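Local coordinates for septation protein imp2 (Schizosaccharomyces pombe, PDB 5C1F) that is required for normal septation, takes part in disassembling the medial ring, and binds phospholipids, linking cytoskeletal proteins to the membrane, at residues Y11-N16 with A198-E203; L90-L95 with I233-F238; H144-K149 with N173-A178. All coordinates share one frame; numbering follows the deposited sequence. Where two conformers were deposited one is given.

Interaction 1. Residues Y11-N16 with A198-E203; sequences YFWGAN and ARWTNE
W13 meets helix 162-252 with the rim of its six-membered ring. The contact is van der Waals; no hydrogen bond crosses between the two segments. CH2 of W13 comes 3.6 Å from the backbone O of T201. That oxygen lies at the edge of the indole, in its plane, so the ring C-H side faces it.

Apolar packing adds to this. T201 CG2 lies 4.0 Å from W13 CH2. The methyl stands anti to the backbone N of T201 (chi1 -67° for OG1), which brings it to the indole. W13 CZ3 lies 4.4 Å from CD1 of W200. The two tryptophan side chains run past each other in opposite directions.

The polar groups bond elsewhere. W13 NE1 bonds the O of S9, and T201 OG1 the O of Y197. Nearby, W204 NE1 bonds the O of F12, and the W204 ring meets W13 edge-to-face. OG1 of T269 of the second subunit donates to the O of W13.

The loop ahead of helix 18-59 thus packs on helix 162-252 of the F-BAR domain, beside the second subunit. With its indole N-H committed to S9, W13 offers T201 and W200 its carbon edge, without a polar bond.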
loop_
_atom_site.group_PDB
_atom_site.type_symbol
_atom_site.label_atom_id
_atom_site.label_comp_id
_atom_site.label_asym_id
_atom_site.label_seq_id
_atom_site.Cartn_x
_atom_site.Cartn_y
_atom_site.Cartn_z
ATOM N N TYR A 11 -12.721 -37.854 -27.303
ATOM C CA TYR A 11 -13.956 -37.240 -26.837
ATOM C C TYR A 11 -14.301 -35.933 -27.539
ATOM O O TYR A 11 -15.159 -35.183 -27.070
ATOM C CB TYR A 11 -13.883 -37.014 -25.322
ATOM C CG TYR A 11 -14.014 -38.294 -24.522
ATOM C CD1 TYR A 11 -12.922 -39.130 -24.326
ATOM C CD2 TYR A 11 -15.233 -38.669 -23.970
ATOM C CE1 TYR A 11 -13.039 -40.303 -23.603
ATOM C CE2 TYR A 11 -15.358 -39.840 -23.243
ATOM C CZ TYR A 11 -14.257 -40.653 -23.062
ATOM O OH TYR A 11 -14.372 -41.819 -22.339
ATOM N N PHE A 12 -13.654 -35.659 -28.668
ATOM C CA PHE A 12 -13.982 -34.457 -29.422
ATOM C C PHE A 12 -14.147 -34.739 -30.904
ATOM O O PHE A 12 -13.460 -34.164 -31.746
ATOM C CB PHE A 12 -12.926 -33.379 -29.192
ATOM C CG PHE A 12 -13.084 -32.672 -27.881
ATOM C CD1 PHE A 12 -14.006 -31.646 -27.741
ATOM C CD2 PHE A 12 -12.337 -33.050 -26.780
ATOM C CE1 PHE A 12 -14.167 -31.000 -26.531
ATOM C CE2 PHE A 12 -12.492 -32.406 -25.566
ATOM C CZ PHE A 12 -13.409 -31.379 -25.441
ATOM N N TRP A 13 -15.084 -35.630 -31.209
ATOM C CA TRP A 13 -15.438 -35.933 -32.584
ATOM C C TRP A 13 -16.845 -35.422 -32.875
ATOM O O TRP A 13 -17.132 -34.240 -32.680
ATOM C CB TRP A 13 -15.327 -37.436 -32.848
ATOM C CG TRP A 13 -13.927 -37.947 -32.684
ATOM C CD1 TRP A 13 -13.373 -38.476 -31.556
ATOM C CD2 TRP A 13 -12.896 -37.954 -33.679
ATOM N NE1 TRP A 13 -12.063 -38.823 -31.789
ATOM C CE2 TRP A 13 -11.746 -38.510 -33.084
ATOM C CE3 TRP A 13 -12.834 -37.549 -35.016
ATOM C CZ2 TRP A 13 -10.550 -38.671 -33.779
ATOM C CZ3 TRP A 13 -11.647 -37.709 -35.704
ATOM C CH2 TRP A 13 -10.520 -38.265 -35.085
ATOM N N GLY A 14 -17.722 -36.312 -33.327
ATOM C CA GLY A 14 -19.072 -35.923 -33.693
ATOM C C GLY A 14 -19.295 -36.077 -35.183
ATOM O O GLY A 14 -18.346 -36.013 -35.966
ATOM N N ALA A 15 -20.550 -36.271 -35.576
ATOM C CA ALA A 15 -20.881 -36.580 -36.964
ATOM C C ALA A 15 -20.658 -35.397 -37.907
ATOM O O ALA A 15 -20.615 -35.573 -39.125
ATOM C CB ALA A 15 -22.321 -37.063 -37.062
ATOM N N ASN A 16 -20.519 -34.198 -37.351
ATOM C CA ASN A 16 -20.293 -33.008 -38.168
ATOM C C ASN A 16 -19.058 -32.225 -37.734
ATOM O O ASN A 16 -19.010 -31.002 -37.880
ATOM C CB ASN A 16 -21.520 -32.095 -38.129
ATOM C CG ASN A 16 -22.776 -32.786 -38.624
ATOM O OD1 ASN A 16 -23.010 -32.886 -39.830
ATOM N ND2 ASN A 16 -23.596 -33.262 -37.694
ATOM N N ALA A 198 -9.065 -40.862 -43.666
ATOM C CA ALA A 198 -8.011 -41.564 -42.948
ATOM C C ALA A 198 -6.955 -40.577 -42.475
ATOM O O ALA A 198 -6.493 -40.645 -41.335
ATOM C CB ALA A 198 -7.384 -42.636 -43.824
ATOM N N ARG A 199 -6.581 -39.655 -43.356
ATOM C CA ARG A 199 -5.605 -38.631 -43.014
ATOM C C ARG A 199 -6.176 -37.670 -41.978
ATOM O O ARG A 199 -5.463 -37.208 -41.086
ATOM C CB ARG A 199 -5.161 -37.866 -44.262
ATOM C CG ARG A 199 -4.328 -38.694 -45.229
ATOM C CD ARG A 199 -3.642 -37.817 -46.264
ATOM N NE ARG A 199 -4.597 -37.016 -47.024
ATOM C CZ ARG A 199 -5.104 -37.373 -48.200
ATOM N NH1 ARG A 199 -4.745 -38.521 -48.759
ATOM N NH2 ARG A 199 -5.969 -36.581 -48.819
ATOM N N TRP A 200 -7.469 -37.385 -42.097
ATOM C CA TRP A 200 -8.147 -36.488 -41.168
ATOM C C TRP A 200 -8.181 -37.046 -39.749
ATOM O O TRP A 200 -7.919 -36.326 -38.786
ATOM C CB TRP A 200 -9.572 -36.206 -41.642
ATOM C CG TRP A 200 -10.425 -35.619 -40.568
ATOM C CD1 TRP A 200 -11.436 -36.238 -39.894
ATOM C CD2 TRP A 200 -10.323 -34.302 -40.019
ATOM N NE1 TRP A 200 -11.980 -35.382 -38.967
ATOM C CE2 TRP A 200 -11.313 -34.187 -39.024
ATOM C CE3 TRP A 200 -9.494 -33.206 -40.277
ATOM C CZ2 TRP A 200 -11.497 -33.019 -38.287
ATOM C CZ3 TRP A 200 -9.678 -32.049 -39.544
ATOM C CH2 TRP A 200 -10.672 -31.964 -38.561
ATOM N N THR A 201 -8.513 -38.327 -39.631
ATOM C CA THR A 201 -8.581 -39.000 -38.339
ATOM C C THR A 201 -7.244 -38.938 -37.606
ATOM O O THR A 201 -7.195 -38.661 -36.406
ATOM C CB THR A 201 -9.010 -40.475 -38.499
ATOM O OG1 THR A 201 -10.368 -40.532 -38.956
ATOM C CG2 THR A 201 -8.897 -41.221 -37.179
ATOM N N ASN A 202 -6.160 -39.180 -38.336
ATOM C CA ASN A 202 -4.824 -39.140 -37.750
ATOM C C ASN A 202 -4.388 -37.731 -37.370
ATOM O O ASN A 202 -3.760 -37.525 -36.332
ATOM C CB ASN A 202 -3.803 -39.747 -38.712
ATOM C CG ASN A 202 -3.642 -41.241 -38.521
ATOM O OD1 ASN A 202 -3.705 -41.743 -37.399
ATOM N ND2 ASN A 202 -3.432 -41.960 -39.618
ATOM N N GLU A 203 -4.723 -36.763 -38.216
ATOM C CA GLU A 203 -4.277 -35.391 -38.021
ATOM C C GLU A 203 -5.032 -34.717 -36.881
ATOM O O GLU A 203 -4.446 -33.981 -36.089
ATOM C CB GLU A 203 -4.442 -34.590 -39.312
ATOM C CG GLU A 203 -3.285 -33.654 -39.599
ATOM C CD GLU A 203 -1.962 -34.387 -39.710
ATOM O OE1 GLU A 203 -1.894 -35.389 -40.455
ATOM O OE2 GLU A 203 -0.992 -33.968 -39.042
#

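Interaction 2. Residues L90-L95 with I233-F238; sequences LQISQL and ISRSCF
I92 turns its CG1 branch beside its own backbone N and anti to its carbonyl carbon (chi1 -65°), and this carries the branch to S236. S236 meets it with CB: I92 CG1 lies 3.9 Å from S236 CB. The serine OG, anti to its backbone N (chi1 178°), lies farther from CG1. The small serine is consistent with the close backbones, the CA atoms of I92 and S236 being 6.8 Å apart.

R235 lies along the margin of the contact. I92 CD1 is 4.4 Å from CG of R235, so the isoleucine tip meets the aliphatic base of the arginine. No hydrogen bond spans the two segments. Within helix 69-155, the O of L90 takes both S93 OG and the N of Q94.

The contact joins helix 69-155 to helix 162-252 in the core of the F-BAR bundle. Helix 18-59 packs beside it: L90 touches A52, S93 touches E48 and E49, and I233 touches R44. The second subunit lies next to helix 162-252, where S234 OG bonds D241 and R248 of that subunit.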
loop_
_atom_site.group_PDB
_atom_site.type_symbol
_atom_site.label_atom_id
_atom_site.label_comp_id
_atom_site.label_asym_id
_atom_site.label_seq_id
_atom_site.Cartn_x
_atom_site.Cartn_y
_atom_site.Cartn_z
ATOM N N LEU A 90 7.892 -0.526 -3.700
ATOM C CA LEU A 90 8.195 -0.150 -5.081
ATOM C C LEU A 90 8.748 -1.346 -5.849
ATOM O O LEU A 90 8.362 -1.589 -6.996
ATOM C CB LEU A 90 9.187 1.014 -5.139
ATOM C CG LEU A 90 9.463 1.560 -6.544
ATOM C CD1 LEU A 90 8.179 2.060 -7.193
ATOM C CD2 LEU A 90 10.509 2.662 -6.514
ATOM N N GLN A 91 9.648 -2.086 -5.207
ATOM C CA GLN A 91 10.202 -3.308 -5.780
ATOM C C GLN A 91 9.098 -4.348 -6.008
ATOM O O GLN A 91 9.068 -5.017 -7.038
ATOM C CB GLN A 91 11.300 -3.871 -4.866
ATOM C CG GLN A 91 11.817 -5.260 -5.238
ATOM C CD GLN A 91 12.723 -5.258 -6.458
ATOM O OE1 GLN A 91 12.291 -4.950 -7.569
ATOM N NE2 GLN A 91 13.988 -5.611 -6.255
ATOM N N ILE A 92 8.184 -4.464 -5.051
ATOM C CA ILE A 92 7.079 -5.410 -5.161
ATOM C C ILE A 92 6.158 -5.052 -6.328
ATOM O O ILE A 92 5.735 -5.929 -7.084
ATOM C CB ILE A 92 6.258 -5.477 -3.854
ATOM C CG1 ILE A 92 7.116 -6.039 -2.719
ATOM C CG2 ILE A 92 5.024 -6.354 -4.035
ATOM C CD1 ILE A 92 7.584 -7.462 -2.959
ATOM N N SER A 93 5.860 -3.766 -6.484
ATOM C CA SER A 93 4.999 -3.325 -7.577
ATOM C C SER A 93 5.653 -3.609 -8.925
ATOM O O SER A 93 4.969 -3.942 -9.894
ATOM C CB SER A 93 4.672 -1.834 -7.450
ATOM O OG SER A 93 5.795 -1.028 -7.754
ATOM N N GLN A 94 6.977 -3.494 -8.981
ATOM C CA GLN A 94 7.713 -3.786 -10.210
ATOM C C GLN A 94 7.654 -5.276 -10.541
ATOM O O GLN A 94 7.545 -5.655 -11.703
ATOM C CB GLN A 94 9.168 -3.324 -10.096
ATOM C CG GLN A 94 9.329 -1.809 -10.070
ATOM C CD GLN A 94 10.728 -1.369 -9.656
ATOM O OE1 GLN A 94 11.546 -2.182 -9.221
ATOM N NE2 GLN A 94 11.004 -0.078 -9.784
ATOM N N LEU A 95 7.731 -6.118 -9.518
ATOM C CA LEU A 95 7.622 -7.558 -9.717
ATOM C C LEU A 95 6.184 -7.962 -10.049
ATOM O O LEU A 95 5.955 -8.897 -10.821
ATOM C CB LEU A 95 8.121 -8.311 -8.481
ATOM C CG LEU A 95 9.614 -8.141 -8.160
ATOM C CD1 LEU A 95 9.960 -8.739 -6.800
ATOM C CD2 LEU A 95 10.477 -8.756 -9.253
ATOM N N ILE A 233 3.290 -10.845 -2.228
ATOM C CA ILE A 233 2.619 -10.104 -1.159
ATOM C C ILE A 233 3.124 -10.541 0.217
ATOM O O ILE A 233 3.319 -9.714 1.110
ATOM C CB ILE A 233 1.081 -10.274 -1.213
ATOM C CG1 ILE A 233 0.526 -9.804 -2.559
ATOM C CG2 ILE A 233 0.418 -9.503 -0.087
ATOM C CD1 ILE A 233 0.725 -8.327 -2.826
ATOM N N SER A 234 3.332 -11.841 0.390
ATOM C CA SER A 234 3.878 -12.355 1.641
ATOM C C SER A 234 5.282 -11.803 1.890
ATOM O O SER A 234 5.652 -11.531 3.031
ATOM C CB SER A 234 3.905 -13.885 1.638
ATOM O OG SER A 234 2.599 -14.424 1.758
ATOM N N ARG A 235 6.055 -11.638 0.818
ATOM C CA ARG A 235 7.391 -11.051 0.913
ATOM C C ARG A 235 7.288 -9.599 1.365
ATOM O O ARG A 235 8.084 -9.130 2.177
ATOM C CB ARG A 235 8.122 -11.143 -0.430
ATOM C CG ARG A 235 9.508 -10.508 -0.446
ATOM C CD ARG A 235 10.483 -11.226 0.490
ATOM N NE ARG A 235 11.825 -10.644 0.438
ATOM C CZ ARG A 235 12.826 -10.985 1.248
ATOM N NH1 ARG A 235 12.644 -11.906 2.185
ATOM N NH2 ARG A 235 14.012 -10.402 1.124
ATOM N N SER A 236 6.292 -8.900 0.831
ATOM C CA SER A 236 6.023 -7.521 1.207
ATOM C C SER A 236 5.706 -7.424 2.694
ATOM O O SER A 236 6.132 -6.487 3.373
ATOM C CB SER A 236 4.863 -6.962 0.379
ATOM O OG SER A 236 4.558 -5.633 0.759
ATOM N N CYS A 237 4.958 -8.402 3.191
ATOM C CA CYS A 237 4.579 -8.431 4.595
ATOM C C CYS A 237 5.788 -8.690 5.486
ATOM O O CYS A 237 5.974 -8.026 6.502
ATOM C CB CYS A 237 3.505 -9.488 4.832
ATOM S SG CYS A 237 1.955 -9.138 3.981
ATOM N N PHE A 238 6.610 -9.658 5.096
ATOM C CA PHE A 238 7.837 -9.954 5.825
ATOM C C PHE A 238 8.732 -8.715 5.915
ATOM O O PHE A 238 9.164 -8.328 7.002
ATOM C CB PHE A 238 8.582 -11.111 5.150
ATOM C CG PHE A 238 9.883 -11.470 5.813
ATOM C CD1 PHE A 238 9.903 -12.300 6.919
ATOM C CD2 PHE A 238 11.090 -10.984 5.322
ATOM C CE1 PHE A 238 11.103 -12.639 7.531
ATOM C CE2 PHE A 238 12.291 -11.318 5.931
ATOM C CZ PHE A 238 12.298 -12.146 7.034
#

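Interaction 3. Residues H144-K149 with N173-A178; sequences HYLCKK and NKTQNA
L146 and T175 meet at a slant, and K149 comes over T175 at about a right angle. T175 points its methyl into the facing helix. CG2 stands anti to the backbone N (chi1 -54° for OG1) and packs 3.9 Å from CD2 of L146. It also lies 3.5 Å from the backbone O of L146.

The other branch of L146 goes to a different residue. CD1 touches CB of A178 at 4.0 Å, so the leucine fork bridges T175 and A178, one helical turn apart.

K149 is bent at chi3 (54°), which folds its end over T175. Its CE lies 4.0 Å from T175 OG1. That hydroxyl bonds the O of K171, in its own helix. K149 NZ and K174 NZ are 5.4 Å apart, so their like charges probably repel mildly.

With a glycine at T175, L146 CD2 would probably face a gap where the methyl was, and the O of K171 would probably lose its hydroxyl partner.

The short segments run roughly antiparallel (149°), their axes 9.3 Å apart at closest approach. This is helix-helix packing of 69-155 on 162-252 near one end of the elongated F-BAR bundle. I179 and S182 extend it on L146, V150 and Y153 on T175.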
loop_
_atom_site.group_PDB
_atom_site.type_symbol
_atom_site.label_atom_id
_atom_site.label_comp_id
_atom_site.label_asym_id
_atom_site.label_seq_id
_atom_site.Cartn_x
_atom_site.Cartn_y
_atom_site.Cartn_z
ATOM N N HIS A 144 -25.966 -41.416 -60.152
ATOM C CA HIS A 144 -27.315 -41.706 -59.681
ATOM C C HIS A 144 -28.356 -41.422 -60.756
ATOM O O HIS A 144 -29.140 -42.299 -61.122
ATOM C CB HIS A 144 -27.626 -40.888 -58.422
ATOM C CG HIS A 144 -29.009 -41.094 -57.888
ATOM N ND1 HIS A 144 -29.928 -40.064 -57.781
ATOM C CD2 HIS A 144 -29.634 -42.199 -57.428
ATOM C CE1 HIS A 144 -31.051 -40.537 -57.280
ATOM N NE2 HIS A 144 -30.908 -41.825 -57.054
ATOM N N TYR A 145 -28.351 -40.198 -61.269
ATOM C CA TYR A 145 -29.399 -39.757 -62.181
ATOM C C TYR A 145 -29.162 -40.228 -63.613
ATOM O O TYR A 145 -30.057 -40.139 -64.453
ATOM C CB TYR A 145 -29.542 -38.233 -62.115
ATOM C CG TYR A 145 -30.216 -37.779 -60.836
ATOM C CD1 TYR A 145 -29.470 -37.457 -59.709
ATOM C CD2 TYR A 145 -31.602 -37.707 -60.746
ATOM C CE1 TYR A 145 -30.084 -37.056 -58.532
ATOM C CE2 TYR A 145 -32.225 -37.309 -59.577
ATOM C CZ TYR A 145 -31.461 -36.986 -58.471
ATOM O OH TYR A 145 -32.078 -36.592 -57.305
ATOM N N LEU A 146 -27.969 -40.743 -63.890
ATOM C CA LEU A 146 -27.729 -41.415 -65.163
ATOM C C LEU A 146 -28.435 -42.766 -65.166
ATOM O O LEU A 146 -29.073 -43.139 -66.151
ATOM C CB LEU A 146 -26.234 -41.594 -65.430
ATOM C CG LEU A 146 -25.531 -40.401 -66.082
ATOM C CD1 LEU A 146 -24.065 -40.714 -66.334
ATOM C CD2 LEU A 146 -26.228 -40.008 -67.376
ATOM N N CYS A 147 -28.323 -43.494 -64.056
ATOM C CA CYS A 147 -29.032 -44.759 -63.900
ATOM C C CYS A 147 -30.534 -44.523 -63.925
ATOM O O CYS A 147 -31.302 -45.355 -64.403
ATOM C CB CYS A 147 -28.629 -45.452 -62.597
ATOM S SG CYS A 147 -26.885 -45.902 -62.502
ATOM N N LYS A 148 -30.942 -43.369 -63.412
ATOM C CA LYS A 148 -32.350 -43.017 -63.335
ATOM C C LYS A 148 -32.929 -42.744 -64.722
ATOM O O LYS A 148 -34.102 -43.016 -64.979
ATOM C CB LYS A 148 -32.536 -41.801 -62.427
ATOM C CG LYS A 148 -33.814 -41.830 -61.611
ATOM C CD LYS A 148 -33.909 -40.626 -60.687
ATOM C CE LYS A 148 -35.226 -40.625 -59.928
ATOM N NZ LYS A 148 -35.430 -39.355 -59.181
ATOM N N LYS A 149 -32.106 -42.208 -65.617
ATOM C CA LYS A 149 -32.544 -41.956 -66.985
ATOM C C LYS A 149 -32.661 -43.254 -67.771
ATOM O O LYS A 149 -33.578 -43.419 -68.575
ATOM C CB LYS A 149 -31.588 -40.997 -67.693
ATOM C CG LYS A 149 -31.834 -39.535 -67.373
ATOM C CD LYS A 149 -30.760 -38.655 -67.980
ATOM C CE LYS A 149 -30.629 -38.896 -69.472
ATOM N NZ LYS A 149 -29.512 -38.102 -70.051
ATOM N N ASN A 173 -29.057 -45.804 -75.372
ATOM C CA ASN A 173 -27.748 -46.364 -75.665
ATOM C C ASN A 173 -26.633 -45.394 -75.294
ATOM O O ASN A 173 -25.595 -45.801 -74.774
ATOM C CB ASN A 173 -27.641 -46.745 -77.139
ATOM C CG ASN A 173 -26.633 -47.850 -77.376
ATOM O OD1 ASN A 173 -25.426 -47.640 -77.261
ATOM N ND2 ASN A 173 -27.125 -49.039 -77.704
ATOM N N LYS A 174 -26.854 -44.110 -75.554
ATOM C CA LYS A 174 -25.867 -43.094 -75.219
ATOM C C LYS A 174 -25.695 -42.984 -73.705
ATOM O O LYS A 174 -24.589 -42.770 -73.211
ATOM C CB LYS A 174 -26.265 -41.736 -75.800
ATOM C CG LYS A 174 -25.107 -40.758 -75.913
ATOM C CD LYS A 174 -25.572 -39.315 -75.848
ATOM C CE LYS A 174 -26.004 -38.942 -74.438
ATOM N NZ LYS A 174 -26.300 -37.487 -74.312
ATOM N N THR A 175 -26.797 -43.140 -72.979
ATOM C CA THR A 175 -26.791 -43.012 -71.525
ATOM C C THR A 175 -26.119 -44.216 -70.866
ATOM O O THR A 175 -25.457 -44.081 -69.837
ATOM C CB THR A 175 -28.226 -42.852 -70.969
ATOM O OG1 THR A 175 -28.870 -41.754 -71.624
ATOM C CG2 THR A 175 -28.202 -42.587 -69.471
ATOM N N GLN A 176 -26.298 -45.390 -71.463
ATOM C CA GLN A 176 -25.688 -46.613 -70.951
ATOM C C GLN A 176 -24.166 -46.586 -71.085
ATOM O O GLN A 176 -23.451 -47.071 -70.206
ATOM C CB GLN A 176 -26.259 -47.839 -71.671
ATOM C CG GLN A 176 -27.663 -48.220 -71.225
ATOM C CD GLN A 176 -28.263 -49.343 -72.050
ATOM O OE1 GLN A 176 -27.945 -49.502 -73.228
ATOM N NE2 GLN A 176 -29.136 -50.130 -71.430
ATOM N N ASN A 177 -23.673 -46.013 -72.180
ATOM C CA ASN A 177 -22.234 -45.920 -72.409
ATOM C C ASN A 177 -21.589 -44.884 -71.495
ATOM O O ASN A 177 -20.375 -44.892 -71.288
ATOM C CB ASN A 177 -21.940 -45.589 -73.875
ATOM C CG ASN A 177 -22.397 -46.680 -74.821
ATOM O OD1 ASN A 177 -22.571 -47.832 -74.417
ATOM N ND2 ASN A 177 -22.596 -46.328 -76.087
ATOM N N ALA A 178 -22.413 -43.996 -70.947
ATOM C CA ALA A 178 -21.939 -42.971 -70.025
ATOM C C ALA A 178 -21.799 -43.527 -68.614
ATOM O O ALA A 178 -21.081 -42.965 -67.787
ATOM C CB ALA A 178 -22.880 -41.775 -70.031
#

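All three contacts lie along helix 162-252 in one elongated F-BAR domain. Interactions 2 and 3 pair it with helix 69-155 at two places far apart: their centres are 82 Å from each other. Interaction 1 lies 49 Å from interaction 2 and 36 Å from interaction 3, centre to centre, and brings in the loop between helices 8-11 and 18-59. No two contacts touch; the nearest atoms of interactions 1 and 3 are about 20 Å apart. Along the chain, interaction 3 is nested inside the loops closed by interactions 1 and 2, whose own segments alternate. The second subunit borders each contact, consistent with a dimeric F-BAR.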